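Local structure of prolyl-tRNA synthetase (Naegleria fowleri, 6UYH) at residues Arg193-Leu198 and Trp269-Arg274; Pro49-Val54 and Arg274-Met279; Ala64-Leu69 and Lys141-Thr146; Pro158-Arg163 and Met279-Gly284. The protein probably attaches proline to its cognate tRNA in an ATP-dependent reaction, as a class II aminoacyl-tRNA synthetase, here held with halofuginone and an ATP analogue. All blocks are in the same frame, centred on the assembly; numbering follows the deposited sequence.

Contact 1: Arg193-Leu198 and Trp269-Arg274; sequences RVYEEL and WGLSTR. With ANP (phosphoaminophosphonic acid-adenylate ester), chain C; HFG (7-bromo-6-chloro-3-{3-[(2R,3S)-3-hydroxypiperidin-2-yl]-2-oxopropyl}quinazolin-4(3H)-one), chain D.
With CG of Leu271 anti to the backbone N (chi1 179°) and CG1 of Val194 likewise anti to its own N (170°), the two side chains reach toward each other tip to tip from strand 261-272 and helix 177-198. Leu271 CD2 ends 4.1 Å from Val194 CG1. The other methyl, CD1, comes obliquely against the Tyr195 ring at CE1, 4.0 Å away; the leucine and the tyrosine run side by side, pointing opposite ways. No hydrogen bond crosses the contact; the phenol reaches beyond it to bond Gly236 O. This is the helix-on-sheet packing of the class II synthetase core, in which the outer face of an antiparallel strand is covered by a helix while the other face borders the nucleotide analogue and halofuginone. On that other face, Ser272 OG donates to N3 of the nucleotide adenine at 2.8 Å and accepts from Arg274 N at 2.9 Å, a capping bond at the turn into the next helix. Arg274, bent at chi3 (-65°), lays one guanidinium face over ribose C2' and turns its edge to the gamma-phosphate, with NH1 2.9 Å and NH2 2.8 Å from ANP O3G. Gly270 N lies 3.4 Å from C4' of the halofuginone piperidine ring. Apolar packing on one side and directional bonds from Ser272 and, just past the strand, Arg274 are consistent with a segment shaped to hold the nucleotide; the arginine would probably offset phosphate charge.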
# COMPACT_ATOMS: atom_id res chain seq x y z
N ARG A 193 20.03 -7.61 0.75
CA ARG A 193 19.54 -8.28 -0.45
C ARG A 193 18.66 -7.37 -1.30
O ARG A 193 18.70 -7.45 -2.53
CB ARG A 193 18.78 -9.55 -0.07
CG ARG A 193 19.67 -10.58 0.61
CD ARG A 193 18.90 -11.86 0.89
NE ARG A 193 18.41 -12.45 -0.34
CZ ARG A 193 17.37 -13.28 -0.42
NH1 ARG A 193 16.71 -13.62 0.68
NH2 ARG A 193 16.99 -13.75 -1.60
N VAL A 194 17.84 -6.51 -0.68
CA VAL A 194 17.07 -5.55 -1.47
C VAL A 194 18.01 -4.69 -2.30
O VAL A 194 17.86 -4.56 -3.52
CB VAL A 194 16.18 -4.67 -0.57
CG1 VAL A 194 15.58 -3.50 -1.40
CG2 VAL A 194 15.06 -5.49 0.08
N TYR A 195 19.00 -4.08 -1.66
CA TYR A 195 19.90 -3.20 -2.40
C TYR A 195 20.68 -3.97 -3.46
O TYR A 195 20.73 -3.56 -4.62
CB TYR A 195 20.85 -2.49 -1.44
CG TYR A 195 20.24 -1.25 -0.86
CD1 TYR A 195 19.77 -1.21 0.46
CD2 TYR A 195 20.11 -0.10 -1.64
CE1 TYR A 195 19.22 -0.05 0.98
CE2 TYR A 195 19.55 1.06 -1.13
CZ TYR A 195 19.11 1.08 0.18
OH TYR A 195 18.56 2.24 0.67
N GLU A 196 21.26 -5.12 -3.09
CA GLU A 196 22.19 -5.78 -4.01
C GLU A 196 21.45 -6.61 -5.06
O GLU A 196 21.76 -6.52 -6.25
CB GLU A 196 23.18 -6.64 -3.23
CG GLU A 196 24.11 -5.76 -2.34
CD GLU A 196 25.46 -6.38 -2.03
OE1 GLU A 196 25.72 -7.52 -2.45
OE2 GLU A 196 26.26 -5.70 -1.36
N GLU A 197 20.45 -7.39 -4.65
CA GLU A 197 19.79 -8.31 -5.59
C GLU A 197 18.70 -7.63 -6.42
O GLU A 197 18.47 -8.05 -7.56
CB GLU A 197 19.20 -9.51 -4.84
CG GLU A 197 20.26 -10.41 -4.21
CD GLU A 197 19.68 -11.53 -3.34
OE1 GLU A 197 20.42 -12.04 -2.48
OE2 GLU A 197 18.49 -11.90 -3.52
N LEU A 198 18.03 -6.61 -5.90
CA LEU A 198 17.02 -5.89 -6.67
C LEU A 198 17.56 -4.63 -7.34
O LEU A 198 17.29 -4.40 -8.52
CB LEU A 198 15.82 -5.51 -5.78
CG LEU A 198 14.95 -6.67 -5.28
CD1 LEU A 198 13.77 -6.13 -4.49
CD2 LEU A 198 14.49 -7.51 -6.46
N TRP A 269 12.58 -1.88 12.67
CA TRP A 269 13.43 -1.81 11.49
C TRP A 269 12.62 -1.17 10.37
O TRP A 269 11.42 -1.39 10.26
CB TRP A 269 13.94 -3.20 11.08
CG TRP A 269 13.11 -4.40 11.57
CD1 TRP A 269 13.21 -5.04 12.78
CD2 TRP A 269 12.08 -5.10 10.84
NE1 TRP A 269 12.31 -6.09 12.85
CE2 TRP A 269 11.60 -6.14 11.67
CE3 TRP A 269 11.52 -4.95 9.56
CZ2 TRP A 269 10.59 -7.03 11.27
CZ3 TRP A 269 10.50 -5.84 9.16
CH2 TRP A 269 10.05 -6.86 10.02
N GLY A 270 13.29 -0.35 9.56
CA GLY A 270 12.59 0.34 8.48
C GLY A 270 13.45 0.54 7.26
O GLY A 270 14.67 0.70 7.35
N LEU A 271 12.79 0.60 6.10
CA LEU A 271 13.40 0.79 4.79
C LEU A 271 12.43 1.65 3.99
O LEU A 271 11.23 1.36 4.01
CB LEU A 271 13.61 -0.56 4.09
CG LEU A 271 14.23 -0.58 2.69
CD1 LEU A 271 15.74 -0.48 2.80
CD2 LEU A 271 13.81 -1.84 1.93
N SER A 272 12.92 2.69 3.30
CA SER A 272 12.03 3.69 2.68
C SER A 272 12.28 3.85 1.18
O SER A 272 13.20 3.25 0.61
CB SER A 272 12.21 5.06 3.34
OG SER A 272 13.37 5.69 2.82
N THR A 273 11.50 4.74 0.57
CA THR A 273 11.67 5.13 -0.82
C THR A 273 12.98 5.89 -1.07
O THR A 273 13.27 6.23 -2.22
CB THR A 273 10.46 5.95 -1.29
OG1 THR A 273 10.04 6.87 -0.27
CG2 THR A 273 9.29 4.99 -1.64
N ARG A 274 13.76 6.16 -0.02
CA ARG A 274 15.15 6.57 -0.22
C ARG A 274 15.89 5.60 -1.13
O ARG A 274 16.76 6.01 -1.91
CB ARG A 274 15.84 6.69 1.16
CG ARG A 274 17.35 6.79 1.10
CD ARG A 274 17.92 7.08 2.50
NE ARG A 274 17.50 8.38 2.99
CZ ARG A 274 17.90 8.90 4.13
NH1 ARG A 274 18.77 8.22 4.90
NH2 ARG A 274 17.45 10.09 4.51
PG ANP C . 18.36 10.43 8.64
O1G ANP C . 19.64 10.91 9.14
O2G ANP C . 17.27 11.56 8.90
O3G ANP C . 18.56 10.15 7.10
PB ANP C . 16.75 8.73 10.50
O1B ANP C . 17.32 8.34 11.78
O2B ANP C . 15.85 9.99 10.70
N3B ANP C . 17.89 9.03 9.36
PA ANP C . 14.94 6.47 10.54
O1A ANP C . 15.70 5.48 11.34
O2A ANP C . 13.91 7.16 11.38
O3A ANP C . 15.88 7.59 9.91
O5' ANP C . 14.20 5.89 9.23
C5' ANP C . 14.35 4.58 8.63
C4' ANP C . 14.94 4.79 7.26
O4' ANP C . 14.08 5.67 6.49
C3' ANP C . 16.29 5.49 7.29
O3' ANP C . 17.34 4.56 7.49
C2' ANP C . 16.35 6.15 5.90
O2' ANP C . 16.94 5.26 4.96
C1' ANP C . 14.87 6.44 5.60
N9 ANP C . 14.50 7.84 5.76
C8 ANP C . 14.64 8.61 6.88
N7 ANP C . 14.22 9.84 6.74
C5 ANP C . 13.76 9.89 5.43
C6 ANP C . 13.19 10.92 4.66
N6 ANP C . 12.92 12.14 5.13
N1 ANP C . 12.88 10.64 3.38
C2 ANP C . 13.11 9.41 2.91
N3 ANP C . 13.62 8.35 3.55
C4 ANP C . 13.94 8.66 4.81
O4' HFG D . 11.83 6.23 13.48
C21 HFG D . 12.80 6.02 14.18
C3' HFG D . 13.13 4.64 14.69
C2' HFG D . 12.62 3.47 13.83
N1' HFG D . 11.16 3.37 13.83
C6' HFG D . 10.69 2.17 13.14
C5' HFG D . 11.14 2.13 11.70
C4' HFG D . 12.66 2.30 11.62
C39 HFG D . 13.12 3.52 12.39
O7' HFG D . 14.55 3.61 12.36
C1' HFG D . 13.73 7.16 14.61
N3 HFG D . 13.07 8.46 14.55
C4 HFG D . 12.06 8.72 15.47
O11 HFG D . 11.77 7.91 16.33
C10 HFG D . 11.38 10.01 15.26
C5 HFG D . 10.36 10.41 16.12
C2 HFG D . 13.38 9.35 13.55
N1 HFG D . 12.81 10.48 13.33
C9 HFG D . 11.76 10.82 14.19
C8 HFG D . 11.08 12.01 13.94
C7 HFG D . 10.04 12.38 14.79
BR1 HFG D . 9.06 13.94 14.36
C6 HFG D . 9.71 11.61 15.88
CL1 HFG D . 8.51 12.14 17.01

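Contact 2: Pro49-Val54 and Arg274-Met279; sequences PNCWFV and RTLGVM. With ANP (phosphoaminophosphonic acid-adenylate ester), chain C.
Leu276 carries most of this contact: its two methyls divide between Cys51 and Val54 on helix 49-67. CD2 lies 3.4 Å from Cys51 SG, a close approach for a methyl and a sulfur, and also 3.6 Å from Cys51 O. The thiol reaches this position because SG stands anti to the backbone N (chi1 166°). Leu276 and Val54 overlap flank to flank, CD1 of the leucine coming within 3.8 Å of Val54 CG1. Packing is looser one turn farther along helix 274-283, where Met279, bent at chi3 (72°), brings its sulfur only to 4.1 Å from the same Val54 CG1. Beyond these four buried residues, Pro49 and Asn50 at the start of helix 49-67 are partly exposed and do not touch the other segment. No hydrogen bond joins the two helices here, so across these two segments the contact is apolar. The axes of segments 49-54 and 274-279 approach to 10.6 Å, at 109°, and such a steep crossing confines the meeting to a small patch. Leu276 also rests on Trp55 of helix 49-67, while Val278 and Arg274 touch Val234 of strand 232-243. Helix 274-283 thus lies between that strand and helix 49-67, whose Pro49 and Trp52 pack against Gln72 and Met75 of the second subunit.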
# COMPACT_ATOMS: atom_id res chain seq x y z
N PRO A 49 4.13 6.24 -12.70
CA PRO A 49 4.03 4.77 -12.78
C PRO A 49 5.35 4.01 -12.81
O PRO A 49 5.50 3.02 -12.08
CB PRO A 49 3.23 4.55 -14.07
CG PRO A 49 2.34 5.74 -14.14
CD PRO A 49 3.20 6.89 -13.65
N ASN A 50 6.31 4.43 -13.65
CA ASN A 50 7.55 3.67 -13.78
C ASN A 50 8.35 3.73 -12.49
O ASN A 50 9.12 2.81 -12.18
CB ASN A 50 8.39 4.21 -14.93
CG ASN A 50 7.67 4.14 -16.26
OD1 ASN A 50 6.59 3.56 -16.37
ND2 ASN A 50 8.27 4.74 -17.28
N CYS A 51 8.16 4.78 -11.72
CA CYS A 51 8.83 4.96 -10.45
C CYS A 51 8.16 4.14 -9.35
O CYS A 51 8.83 3.40 -8.61
CB CYS A 51 8.80 6.44 -10.11
SG CYS A 51 9.23 6.80 -8.41
N TRP A 52 6.84 4.25 -9.24
CA TRP A 52 6.13 3.49 -8.21
C TRP A 52 6.29 1.99 -8.42
O TRP A 52 6.33 1.23 -7.46
CB TRP A 52 4.64 3.88 -8.21
CG TRP A 52 3.90 3.39 -6.97
CD1 TRP A 52 2.89 2.45 -6.92
CD2 TRP A 52 4.12 3.80 -5.62
NE1 TRP A 52 2.48 2.27 -5.62
CE2 TRP A 52 3.22 3.09 -4.80
CE3 TRP A 52 5.00 4.71 -5.01
CZ2 TRP A 52 3.17 3.25 -3.42
CZ3 TRP A 52 4.95 4.88 -3.64
CH2 TRP A 52 4.04 4.15 -2.86
N PHE A 53 6.43 1.56 -9.68
CA PHE A 53 6.70 0.16 -9.97
C PHE A 53 7.92 -0.36 -9.22
O PHE A 53 7.94 -1.51 -8.77
CB PHE A 53 6.90 -0.04 -11.48
CG PHE A 53 7.15 -1.48 -11.86
CD1 PHE A 53 6.10 -2.33 -12.14
CD2 PHE A 53 8.45 -1.99 -11.93
CE1 PHE A 53 6.32 -3.65 -12.47
CE2 PHE A 53 8.67 -3.32 -12.25
CZ PHE A 53 7.61 -4.14 -12.53
N VAL A 54 8.97 0.46 -9.10
CA VAL A 54 10.16 0.03 -8.37
C VAL A 54 9.80 -0.24 -6.91
O VAL A 54 10.21 -1.26 -6.33
CB VAL A 54 11.28 1.09 -8.48
CG1 VAL A 54 12.51 0.63 -7.66
CG2 VAL A 54 11.69 1.29 -9.92
N ARG A 274 13.76 6.16 -0.02
CA ARG A 274 15.15 6.57 -0.22
C ARG A 274 15.89 5.60 -1.13
O ARG A 274 16.76 6.01 -1.91
CB ARG A 274 15.84 6.69 1.16
CG ARG A 274 17.35 6.79 1.10
CD ARG A 274 17.92 7.08 2.50
NE ARG A 274 17.50 8.38 2.99
CZ ARG A 274 17.90 8.90 4.13
NH1 ARG A 274 18.77 8.22 4.90
NH2 ARG A 274 17.45 10.09 4.51
N THR A 275 15.54 4.32 -1.06
CA THR A 275 16.12 3.30 -1.93
C THR A 275 16.12 3.72 -3.39
O THR A 275 17.10 3.49 -4.11
CB THR A 275 15.33 1.98 -1.80
OG1 THR A 275 13.93 2.25 -1.92
CG2 THR A 275 15.61 1.33 -0.47
N LEU A 276 15.02 4.32 -3.85
CA LEU A 276 14.92 4.73 -5.25
C LEU A 276 15.94 5.81 -5.59
O LEU A 276 16.52 5.81 -6.68
CB LEU A 276 13.51 5.23 -5.57
CG LEU A 276 12.47 4.18 -5.99
CD1 LEU A 276 12.24 3.17 -4.88
CD2 LEU A 276 11.17 4.85 -6.35
N GLY A 277 16.14 6.75 -4.67
CA GLY A 277 17.13 7.80 -4.90
C GLY A 277 18.54 7.25 -4.99
O GLY A 277 19.32 7.66 -5.87
N VAL A 278 18.89 6.33 -4.10
CA VAL A 278 20.20 5.71 -4.15
C VAL A 278 20.40 5.00 -5.49
O VAL A 278 21.42 5.17 -6.16
CB VAL A 278 20.38 4.73 -2.98
CG1 VAL A 278 21.72 4.00 -3.10
CG2 VAL A 278 20.33 5.49 -1.66
N MET A 279 19.39 4.22 -5.89
CA MET A 279 19.44 3.50 -7.16
C MET A 279 19.76 4.44 -8.32
O MET A 279 20.63 4.16 -9.15
CB MET A 279 18.10 2.79 -7.39
CG MET A 279 18.05 1.95 -8.67
SD MET A 279 16.33 1.47 -9.04
CE MET A 279 15.61 3.03 -9.58
PG ANP C . 18.36 10.43 8.64
O1G ANP C . 19.64 10.91 9.14
O2G ANP C . 17.27 11.56 8.90
O3G ANP C . 18.56 10.15 7.10
PB ANP C . 16.75 8.73 10.50
O1B ANP C . 17.32 8.34 11.78
O2B ANP C . 15.85 9.99 10.70
N3B ANP C . 17.89 9.03 9.36
PA ANP C . 14.94 6.47 10.54
O1A ANP C . 15.70 5.48 11.34
O2A ANP C . 13.91 7.16 11.38
O3A ANP C . 15.88 7.59 9.91
O5' ANP C . 14.20 5.89 9.23
C5' ANP C . 14.35 4.58 8.63
C4' ANP C . 14.94 4.79 7.26
O4' ANP C . 14.08 5.67 6.49
C3' ANP C . 16.29 5.49 7.29
O3' ANP C . 17.34 4.56 7.49
C2' ANP C . 16.35 6.15 5.90
O2' ANP C . 16.94 5.26 4.96
C1' ANP C . 14.87 6.44 5.60
N9 ANP C . 14.50 7.84 5.76
C8 ANP C . 14.64 8.61 6.88
N7 ANP C . 14.22 9.84 6.74
C5 ANP C . 13.76 9.89 5.43
C6 ANP C . 13.19 10.92 4.66
N6 ANP C . 12.92 12.14 5.13
N1 ANP C . 12.88 10.64 3.38
C2 ANP C . 13.11 9.41 2.91
N3 ANP C . 13.62 8.35 3.55
C4 ANP C . 13.94 8.66 4.81

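Contact 3: Ala64-Leu69 and Lys141-Thr146; sequences AEIKKL and KLNQWT. With EDO (1,2-ethanediol), chain K.
Ile66 and Asn143 cross at about a right angle, the CD1 methyl of the isoleucine lying 3.8 Å from both CG and ND2 of the amide. CG1 of Ile66 is placed between its backbone N and carbonyl carbon (chi1 65°), and CD1 extends from there toward the strand. The amide itself is occupied on both sides of its polar end: OD1 accepts from Gln168 NE2 and ND2 donates to Asn73 OD1, which should fix its rotation under the methyl. Here the C-terminal part of helix 49-67 packs on strand 140-149 of the antiparallel sheet typical of class II synthetases, with Ile66 also touching Leu190 of helix 177-198. Toward the solvent side, Leu69 and Lys141 make the single hydrogen bond between the segments. Lys141, bent at chi3, carries NZ to 2.9 Å from Leu69 O, where the C=O...N angle is 155° and the donor is tilted 18° from the carbonyl plane. Leu69 packs on Thr186 of helix 177-198.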
# COMPACT_ATOMS: atom_id res chain seq x y z
N ALA A 64 7.50 -11.22 0.67
CA ALA A 64 7.66 -12.67 0.58
C ALA A 64 8.76 -13.17 1.51
O ALA A 64 8.63 -14.26 2.07
CB ALA A 64 7.94 -13.09 -0.86
N GLU A 65 9.82 -12.38 1.70
CA GLU A 65 10.91 -12.82 2.58
C GLU A 65 10.51 -12.74 4.06
O GLU A 65 10.87 -13.62 4.84
CB GLU A 65 12.16 -11.98 2.32
CG GLU A 65 12.78 -12.24 0.94
CD GLU A 65 13.14 -13.71 0.72
OE1 GLU A 65 13.69 -14.36 1.64
OE2 GLU A 65 12.88 -14.21 -0.39
N ILE A 66 9.79 -11.68 4.46
CA ILE A 66 9.44 -11.59 5.88
C ILE A 66 8.29 -12.54 6.22
O ILE A 66 8.15 -12.94 7.39
CB ILE A 66 9.12 -10.15 6.32
CG1 ILE A 66 7.85 -9.61 5.62
CG2 ILE A 66 10.35 -9.24 6.11
CD1 ILE A 66 7.42 -8.23 6.13
N LYS A 67 7.49 -12.94 5.24
CA LYS A 67 6.47 -13.94 5.51
C LYS A 67 7.09 -15.25 5.98
O LYS A 67 6.54 -15.94 6.86
CB LYS A 67 5.60 -14.14 4.27
CG LYS A 67 4.37 -14.98 4.52
CD LYS A 67 3.57 -15.16 3.25
CE LYS A 67 2.43 -16.14 3.45
NZ LYS A 67 1.71 -16.40 2.17
N LYS A 68 8.24 -15.63 5.41
CA LYS A 68 8.95 -16.83 5.82
C LYS A 68 9.40 -16.76 7.26
O LYS A 68 9.63 -17.80 7.89
CB LYS A 68 10.16 -17.07 4.91
CG LYS A 68 9.83 -17.26 3.44
CD LYS A 68 11.09 -17.18 2.57
CE LYS A 68 10.77 -17.38 1.10
NZ LYS A 68 11.99 -17.31 0.24
N LEU A 69 9.56 -15.56 7.80
CA LEU A 69 9.96 -15.35 9.19
C LEU A 69 8.77 -15.31 10.14
O LEU A 69 8.96 -15.24 11.35
CB LEU A 69 10.75 -14.05 9.31
CG LEU A 69 11.96 -13.91 8.40
CD1 LEU A 69 12.61 -12.55 8.61
CD2 LEU A 69 12.97 -15.03 8.65
N LYS A 141 5.32 -10.33 15.65
CA LYS A 141 6.12 -9.73 14.59
C LYS A 141 5.17 -9.12 13.57
O LYS A 141 4.53 -9.86 12.82
CB LYS A 141 7.03 -10.77 13.95
CG LYS A 141 7.83 -11.55 15.01
CD LYS A 141 9.12 -12.13 14.48
CE LYS A 141 8.89 -13.48 13.87
NZ LYS A 141 10.18 -14.22 13.74
N LEU A 142 5.09 -7.80 13.54
CA LEU A 142 4.16 -7.10 12.66
C LEU A 142 4.92 -6.12 11.78
O LEU A 142 5.98 -5.61 12.15
CB LEU A 142 3.10 -6.36 13.47
CG LEU A 142 2.30 -7.22 14.46
CD1 LEU A 142 1.30 -6.36 15.23
CD2 LEU A 142 1.58 -8.38 13.76
N ASN A 143 4.36 -5.84 10.61
CA ASN A 143 4.96 -4.95 9.63
C ASN A 143 3.86 -4.11 9.00
O ASN A 143 2.72 -4.57 8.89
CB ASN A 143 5.71 -5.76 8.55
CG ASN A 143 6.22 -4.90 7.43
OD1 ASN A 143 7.20 -4.17 7.60
ND2 ASN A 143 5.57 -4.97 6.26
N GLN A 144 4.18 -2.88 8.61
CA GLN A 144 3.22 -2.14 7.81
C GLN A 144 3.93 -1.29 6.76
O GLN A 144 5.01 -0.76 7.00
CB GLN A 144 2.29 -1.26 8.68
CG GLN A 144 2.98 -0.36 9.68
CD GLN A 144 1.99 0.48 10.47
OE1 GLN A 144 0.84 0.07 10.65
NE2 GLN A 144 2.43 1.64 10.96
N TRP A 145 3.30 -1.21 5.58
CA TRP A 145 3.72 -0.36 4.48
C TRP A 145 2.88 0.91 4.53
O TRP A 145 1.67 0.86 4.30
CB TRP A 145 3.53 -1.08 3.14
CG TRP A 145 4.33 -2.33 3.02
CD1 TRP A 145 3.94 -3.60 3.34
CD2 TRP A 145 5.67 -2.43 2.52
NE1 TRP A 145 4.96 -4.48 3.08
CE2 TRP A 145 6.04 -3.79 2.59
CE3 TRP A 145 6.60 -1.49 2.05
CZ2 TRP A 145 7.29 -4.24 2.20
CZ3 TRP A 145 7.83 -1.94 1.65
CH2 TRP A 145 8.18 -3.30 1.73
N THR A 146 3.51 2.05 4.85
CA THR A 146 2.77 3.26 5.18
C THR A 146 3.49 4.49 4.66
O THR A 146 4.68 4.45 4.31
CB THR A 146 2.57 3.45 6.70
OG1 THR A 146 3.84 3.78 7.30
CG2 THR A 146 2.05 2.22 7.38
C1 EDO K . 8.91 -18.50 12.60
O1 EDO K . 7.49 -18.28 12.59
C2 EDO K . 9.42 -18.56 11.16
O2 EDO K . 8.52 -19.34 10.37

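Contact 4: Pro158-Arg163 and Met279-Gly284; sequences PFIRSR and MIMVHG. With ANP (phosphoaminophosphonic acid-adenylate ester), chain C.
Phe159 meets Ile280 with its ring, CE2 lying 3.7 Å from the CD1 methyl, which approaches obliquely while the two side chains cross at about a right angle. Next to it, Ile160 touches Met281 through CG1, 3.9 Å from the methyl CE. The methionine reaches that far because its chain is extended beyond CG (chi2 179°, chi3 178°). Both pairs are apolar, and no hydrogen bond spans the segments. Phe159 and Ile160 belong to the loop between strands 140-149 and 164-174, which also binds the nucleotide. Ser162 pairs with the adenine through its backbone, N donating to ANP N1 at 3.2 Å and O accepting from N6 at 3.0 Å. Arg161 NH1 holds O2G of the gamma-phosphate 3.1 Å away in a nearly straight bond (174°), and also pairs with Glu152. Around the apolar patch, Phe159 meets Phe47 edge-to-face and touches Tyr26 of helix 22-32, and Met281 rests on Phe22 and Tyr26, so the loop, helix 274-283 and helix 22-32 meet in one apolar cluster.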
# COMPACT_ATOMS: atom_id res chain seq x y z
N PRO A 158 14.70 14.90 -3.58
CA PRO A 158 13.80 13.88 -4.12
C PRO A 158 14.28 12.48 -3.76
O PRO A 158 15.47 12.18 -3.88
CB PRO A 158 13.84 14.13 -5.63
CG PRO A 158 14.09 15.63 -5.73
CD PRO A 158 15.06 15.92 -4.59
N PHE A 159 13.36 11.67 -3.25
CA PHE A 159 13.56 10.31 -2.76
C PHE A 159 14.41 10.24 -1.49
O PHE A 159 13.99 9.60 -0.52
CB PHE A 159 14.17 9.39 -3.83
CG PHE A 159 13.36 9.30 -5.09
CD1 PHE A 159 12.07 8.78 -5.07
CD2 PHE A 159 13.89 9.71 -6.29
CE1 PHE A 159 11.31 8.69 -6.23
CE2 PHE A 159 13.15 9.61 -7.47
CZ PHE A 159 11.86 9.10 -7.44
N ILE A 160 15.58 10.89 -1.47
CA ILE A 160 16.52 10.71 -0.36
C ILE A 160 15.96 11.29 0.93
O ILE A 160 16.15 10.72 2.02
CB ILE A 160 17.88 11.34 -0.68
CG1 ILE A 160 18.48 10.73 -1.95
CG2 ILE A 160 18.82 11.19 0.52
CD1 ILE A 160 18.86 9.26 -1.82
N ARG A 161 15.34 12.48 0.85
CA ARG A 161 14.90 13.19 2.05
C ARG A 161 13.66 14.00 1.67
O ARG A 161 13.77 15.14 1.21
CB ARG A 161 15.99 14.09 2.61
CG ARG A 161 15.60 14.71 3.96
CD ARG A 161 16.69 15.58 4.57
NE ARG A 161 17.91 14.80 4.79
CZ ARG A 161 18.04 13.87 5.73
NH1 ARG A 161 17.03 13.61 6.55
NH2 ARG A 161 19.18 13.21 5.85
N SER A 162 12.49 13.41 1.87
CA SER A 162 11.24 14.08 1.55
C SER A 162 10.42 14.25 2.82
O SER A 162 10.61 13.52 3.80
CB SER A 162 10.45 13.33 0.45
OG SER A 162 10.18 11.98 0.79
N ARG A 163 9.53 15.24 2.83
CA ARG A 163 8.74 15.51 4.04
C ARG A 163 7.61 14.52 4.23
O ARG A 163 7.23 14.22 5.37
CB ARG A 163 8.21 16.95 4.03
CG ARG A 163 9.33 17.95 4.34
CD ARG A 163 8.79 19.36 4.43
NE ARG A 163 9.67 20.22 5.21
CZ ARG A 163 9.48 21.52 5.38
NH1 ARG A 163 8.43 22.11 4.81
NH2 ARG A 163 10.33 22.24 6.11
N MET A 279 19.39 4.22 -5.89
CA MET A 279 19.44 3.50 -7.16
C MET A 279 19.76 4.44 -8.32
O MET A 279 20.63 4.16 -9.15
CB MET A 279 18.10 2.79 -7.39
CG MET A 279 18.05 1.95 -8.67
SD MET A 279 16.33 1.47 -9.04
CE MET A 279 15.61 3.03 -9.58
N ILE A 280 19.06 5.58 -8.37
CA ILE A 280 19.24 6.52 -9.47
C ILE A 280 20.60 7.21 -9.39
O ILE A 280 21.30 7.34 -10.40
CB ILE A 280 18.08 7.53 -9.47
CG1 ILE A 280 16.76 6.80 -9.72
CG2 ILE A 280 18.35 8.64 -10.49
CD1 ILE A 280 15.53 7.69 -9.54
N MET A 281 20.98 7.69 -8.20
CA MET A 281 22.26 8.38 -8.08
C MET A 281 23.44 7.46 -8.38
O MET A 281 24.46 7.91 -8.91
CB MET A 281 22.44 8.98 -6.68
CG MET A 281 21.54 10.19 -6.43
SD MET A 281 21.78 10.81 -4.73
CE MET A 281 20.67 12.23 -4.78
N VAL A 282 23.32 6.17 -8.05
CA VAL A 282 24.41 5.23 -8.31
C VAL A 282 24.49 4.91 -9.80
O VAL A 282 25.56 4.99 -10.41
CB VAL A 282 24.26 3.96 -7.45
CG1 VAL A 282 25.27 2.90 -7.89
CG2 VAL A 282 24.45 4.28 -5.96
N HIS A 283 23.35 4.56 -10.42
CA HIS A 283 23.37 3.96 -11.76
C HIS A 283 23.05 4.91 -12.91
O HIS A 283 23.40 4.59 -14.05
CB HIS A 283 22.37 2.80 -11.85
CG HIS A 283 22.66 1.67 -10.92
ND1 HIS A 283 23.88 1.02 -10.89
CD2 HIS A 283 21.87 1.03 -10.03
CE1 HIS A 283 23.83 0.06 -9.99
NE2 HIS A 283 22.63 0.04 -9.45
N GLY A 284 22.39 6.03 -12.66
CA GLY A 284 22.05 6.93 -13.76
C GLY A 284 23.29 7.46 -14.46
O GLY A 284 24.38 7.55 -13.88
PG ANP C . 18.36 10.43 8.64
O1G ANP C . 19.64 10.91 9.14
O2G ANP C . 17.27 11.56 8.90
O3G ANP C . 18.56 10.15 7.10
PB ANP C . 16.75 8.73 10.50
O1B ANP C . 17.32 8.34 11.78
O2B ANP C . 15.85 9.99 10.70
N3B ANP C . 17.89 9.03 9.36
PA ANP C . 14.94 6.47 10.54
O1A ANP C . 15.70 5.48 11.34
O2A ANP C . 13.91 7.16 11.38
O3A ANP C . 15.88 7.59 9.91
O5' ANP C . 14.20 5.89 9.23
C5' ANP C . 14.35 4.58 8.63
C4' ANP C . 14.94 4.79 7.26
O4' ANP C . 14.08 5.67 6.49
C3' ANP C . 16.29 5.49 7.29
O3' ANP C . 17.34 4.56 7.49
C2' ANP C . 16.35 6.15 5.90
O2' ANP C . 16.94 5.26 4.96
C1' ANP C . 14.87 6.44 5.60
N9 ANP C . 14.50 7.84 5.76
C8 ANP C . 14.64 8.61 6.88
N7 ANP C . 14.22 9.84 6.74
C5 ANP C . 13.76 9.89 5.43
C6 ANP C . 13.19 10.92 4.66
N6 ANP C . 12.92 12.14 5.13
N1 ANP C . 12.88 10.64 3.38
C2 ANP C . 13.11 9.41 2.91
N3 ANP C . 13.62 8.35 3.55
C4 ANP C . 13.94 8.66 4.81

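Contacts 1, 2 and 4 gather round the nucleotide, while contact 3 is remote from contacts 2 and 4, its centre 20 Å and 24 Å from theirs, but only 13 Å from that of contact 1. Strand 261-272 runs directly into helix 274-283, so contact 1 passes into contact 2 through Arg274, and contacts 2 and 4, centred 8 Å apart, share Met279. Cys51 SG lies 3.6 Å from Phe159 CE1, and Arg274 NE, 2.9 Å from Ile160 O, probably bonds it, tying loop to helix beside the ligand. Contact 3 links back to contact 1: Glu65 OE1 and Arg193 NH1 form a weak ion pair, and the side chain of Asn143 is about 8 Å from halofuginone.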